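Local coordinates for protein gingipain R2 Pro-Domain (Porphyromonas gingivalis, PDB 4IEF) that probably keeps its secreted cysteine protease latent and assists the folding of that enzyme until the pro-domain is cut away, at residues Y116-G119 / Q120-E124; Q155-P158 / V159-T162. One frame throughout, in Å; residues are numbered along the deposited sequence.

Contact 1 (Y116-G119 / Q120-E124)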
# COMPACT_ATOMS: atom_id res chain seq x y z
N TYR A 116 -7.44 30.10 8.76
CA TYR A 116 -6.49 30.47 7.71
C TYR A 116 -5.70 31.67 8.23
O TYR A 116 -6.30 32.71 8.53
CB TYR A 116 -7.25 30.78 6.40
CG TYR A 116 -7.81 29.56 5.71
CD1 TYR A 116 -9.12 29.15 5.94
CD2 TYR A 116 -7.05 28.83 4.81
CE1 TYR A 116 -9.65 28.03 5.30
CE2 TYR A 116 -7.57 27.72 4.15
CZ TYR A 116 -8.87 27.32 4.40
OH TYR A 116 -9.37 26.20 3.76
N VAL A 117 -4.39 31.51 8.42
CA VAL A 117 -3.52 32.56 8.95
C VAL A 117 -2.48 32.93 7.88
O VAL A 117 -1.81 32.07 7.32
CB VAL A 117 -2.88 32.18 10.32
CG1 VAL A 117 -2.13 30.86 10.26
CG2 VAL A 117 -2.00 33.30 10.89
N TYR A 118 -2.40 34.23 7.58
CA TYR A 118 -1.47 34.79 6.60
C TYR A 118 -0.09 34.98 7.21
O TYR A 118 0.03 35.53 8.31
CB TYR A 118 -2.00 36.13 6.05
CG TYR A 118 -3.29 36.01 5.27
CD1 TYR A 118 -4.52 36.12 5.91
CD2 TYR A 118 -3.28 35.80 3.90
CE1 TYR A 118 -5.72 36.00 5.19
CE2 TYR A 118 -4.46 35.69 3.17
CZ TYR A 118 -5.68 35.78 3.83
OH TYR A 118 -6.86 35.67 3.13
N GLY A 119 0.94 34.51 6.51
CA GLY A 119 2.33 34.65 6.93
C GLY A 119 2.96 35.90 6.37
O GLY A 119 2.30 36.65 5.65
N GLN A 120 4.27 36.13 6.67
CA GLN A 120 5.03 37.30 6.23
C GLN A 120 5.20 37.33 4.70
O GLN A 120 5.38 38.42 4.13
CB GLN A 120 6.41 37.32 6.91
CG GLN A 120 6.70 38.62 7.67
CD GLN A 120 6.92 39.82 6.76
OE1 GLN A 120 6.15 40.80 6.78
NE2 GLN A 120 7.99 39.80 5.98
N SER A 121 5.11 36.15 4.03
CA SER A 121 5.21 35.99 2.58
C SER A 121 4.15 36.84 1.82
O SER A 121 4.38 37.18 0.66
CB SER A 121 5.06 34.52 2.21
OG SER A 121 3.81 33.98 2.60
N TYR A 122 3.03 37.20 2.50
CA TYR A 122 1.93 38.01 1.95
C TYR A 122 2.27 39.53 1.87
O TYR A 122 1.47 40.31 1.35
CB TYR A 122 0.62 37.79 2.73
CG TYR A 122 -0.18 36.63 2.16
CD1 TYR A 122 0.12 35.32 2.52
CD2 TYR A 122 -1.18 36.84 1.22
CE1 TYR A 122 -0.56 34.24 1.94
CE2 TYR A 122 -1.86 35.77 0.64
CZ TYR A 122 -1.56 34.48 1.02
OH TYR A 122 -2.25 33.42 0.49
N ASN A 123 3.47 39.92 2.33
CA ASN A 123 3.94 41.30 2.24
C ASN A 123 5.08 41.41 1.20
O ASN A 123 5.58 42.51 0.96
CB ASN A 123 4.41 41.81 3.62
CG ASN A 123 3.35 41.78 4.71
OD1 ASN A 123 2.44 42.62 4.77
ND2 ASN A 123 3.49 40.85 5.63
N GLU A 124 5.45 40.28 0.56
CA GLU A 124 6.54 40.20 -0.42
C GLU A 124 6.01 40.37 -1.85
O GLU A 124 5.14 39.60 -2.29
CB GLU A 124 7.30 38.87 -0.27
CG GLU A 124 8.16 38.80 0.98
CD GLU A 124 8.49 37.41 1.49
OE1 GLU A 124 8.42 37.21 2.72
OE2 GLU A 124 8.84 36.54 0.66
O HOH W 1 0.93 39.17 6.39
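Tyr118 turns the edge of its ring into the face of Tyr122, a T-shaped pair with centroids 4.7 Å apart and planes at 86°. The touching edge is the CD2-CE2 side: Tyr118 CD2 stands 3.3 Å above the Tyr122 ring plane, over its centre, so a C-H points into the pi cloud. Tyrosine suits both positions because each ring packs while its hydroxyl still finds a polar partner. With CG anti to the carbonyl carbon (chi1 -65°), the Tyr118 ring lies beside its backbone N and reaches the turn that follows. There Tyr122 N gives a hydrogen bond of 3.3 Å to Gly119 O, fairly straight at 164° but from above the carbonyl plane. The same Gly119 O accepts a hydrogen bond from a water 3.0 Å away, and that water takes a weak 3.2 Å bond from Asn123 ND2. Within the 3-10 turn, Asn123 N bonds Gln120 O at 3.0 Å, and side-chain Asn123 ND2 adds a weak bond to that oxygen. Farther out, Tyr122 OH bonds Ile98 O within this loop between strands 79-93 and 133-141; Tyr118, its OH bonded to Thr42 OG1 and its ring on Ala47, lays the loop on the 36-42/45-51 hairpin.

Contact 2 (Q155-P158 / V159-T162)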
# COMPACT_ATOMS: atom_id res chain seq x y z
N GLN A 155 0.75 30.57 -10.00
CA GLN A 155 1.74 31.52 -9.50
C GLN A 155 1.00 32.77 -9.02
O GLN A 155 0.19 33.33 -9.75
CB GLN A 155 2.79 31.85 -10.58
CG GLN A 155 3.52 30.62 -11.15
CD GLN A 155 4.53 29.98 -10.22
OE1 GLN A 155 5.28 30.66 -9.51
NE2 GLN A 155 4.61 28.66 -10.24
N TYR A 156 1.20 33.15 -7.75
CA TYR A 156 0.46 34.24 -7.15
C TYR A 156 1.35 35.24 -6.44
O TYR A 156 2.17 34.87 -5.59
CB TYR A 156 -0.58 33.67 -6.16
CG TYR A 156 -1.41 34.68 -5.39
CD1 TYR A 156 -2.39 35.44 -6.03
CD2 TYR A 156 -1.27 34.83 -4.01
CE1 TYR A 156 -3.17 36.36 -5.33
CE2 TYR A 156 -2.05 35.74 -3.30
CZ TYR A 156 -3.00 36.50 -3.96
OH TYR A 156 -3.77 37.38 -3.24
N ASN A 157 1.16 36.51 -6.81
CA ASN A 157 1.83 37.65 -6.20
C ASN A 157 0.86 38.20 -5.14
O ASN A 157 -0.21 38.69 -5.50
CB ASN A 157 2.22 38.71 -7.25
CG ASN A 157 3.11 39.82 -6.73
OD1 ASN A 157 2.89 40.40 -5.65
ND2 ASN A 157 4.13 40.16 -7.50
N PRO A 158 1.18 38.07 -3.83
CA PRO A 158 0.24 38.52 -2.78
C PRO A 158 0.06 40.04 -2.67
O PRO A 158 -1.03 40.49 -2.28
CB PRO A 158 0.84 37.96 -1.49
CG PRO A 158 1.88 36.98 -1.91
CD PRO A 158 2.39 37.47 -3.22
N VAL A 159 1.09 40.82 -2.99
CA VAL A 159 1.07 42.29 -2.91
C VAL A 159 0.20 42.88 -4.05
O VAL A 159 -0.60 43.78 -3.80
CB VAL A 159 2.51 42.87 -2.89
CG1 VAL A 159 2.53 44.38 -3.15
CG2 VAL A 159 3.21 42.54 -1.58
N THR A 160 0.37 42.38 -5.30
CA THR A 160 -0.39 42.90 -6.45
C THR A 160 -1.76 42.21 -6.60
O THR A 160 -2.60 42.69 -7.37
CB THR A 160 0.42 42.77 -7.75
OG1 THR A 160 0.62 41.39 -8.05
CG2 THR A 160 1.76 43.50 -7.70
N LYS A 161 -1.98 41.08 -5.87
CA LYS A 161 -3.21 40.26 -5.89
C LYS A 161 -3.45 39.68 -7.30
O LYS A 161 -4.60 39.52 -7.74
CB LYS A 161 -4.45 41.07 -5.39
CG LYS A 161 -4.42 41.37 -3.89
CD LYS A 161 -5.66 42.11 -3.39
CE LYS A 161 -6.83 41.20 -3.10
NZ LYS A 161 -7.86 41.88 -2.27
N THR A 162 -2.35 39.37 -8.01
CA THR A 162 -2.40 38.83 -9.36
C THR A 162 -2.07 37.33 -9.34
O THR A 162 -1.04 36.90 -8.80
CB THR A 162 -1.47 39.62 -10.29
OG1 THR A 162 -1.87 41.00 -10.27
CG2 THR A 162 -1.50 39.11 -11.72
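Asn157 OD1 is gripped by two amides of the following turn: Thr160 N at 3.2 Å, nearly straight at 165° though above the carbonyl plane, and Val159 N at 3.2 Å in a weak, bent bond that closes an Asx turn. Asparagine fits because its short amide, with CG anti to the backbone N (chi1 -171°), curls over the next residues, while ND2 is left to bond Asp125 OD1. Thr160 crosses it at about a right angle, its OG1 packed 3.2 Å from Asn157 CB.

The backbone of Asn157 is held as well. Its N bonds Thr162 O at 3.0 Å and 169°, and its O takes weak bonds from both Lys161 N (3.0 Å) and Thr162 N (3.4 Å). Lys161 and Thr162 together face Asn157, a beta bulge that closes the hairpin between strands 144-157 and 162-176. Lys161, in the left-handed backbone region where glycine is common, makes it the G1 kind. Pro158, which has no amide hydrogen to give, begins the turn where the strand pairing stops.

On the far side of the hairpin from the Asn157 side chain, Tyr156 runs alongside Lys161, pointing the same way. Tyr156 CD1 comes within 3.4 Å of Thr162 O, and Lys161 CG lies 4.1 Å from Tyr156 OH, a hydroxyl that bonds Val96 O.

Contact 1 and contact 2, with centres about 11 Å apart, meet directly through the Tyr122 ring. Tyr118 occupies one face of it; on the opposite face, toward the rim, lies Pro158, whose CB is 3.6 Å from Tyr122 CD2. The ring is thus sandwiched between loop and hairpin turn. Pro158 CG also packs 3.6 Å from Ser121 O, and Val159 CG2 sits 3.5 Å from Asn123 O, so the 120-124 turn rests on the start of the hairpin turn. Both contacts share outer partners as well: Pro64 touches Tyr122 and Tyr156, and Tyr156 OH has a weak hydrogen bond with Ile98 N, in the residue whose carbonyl serves Tyr122, so both contacts close on the 96-98 segment.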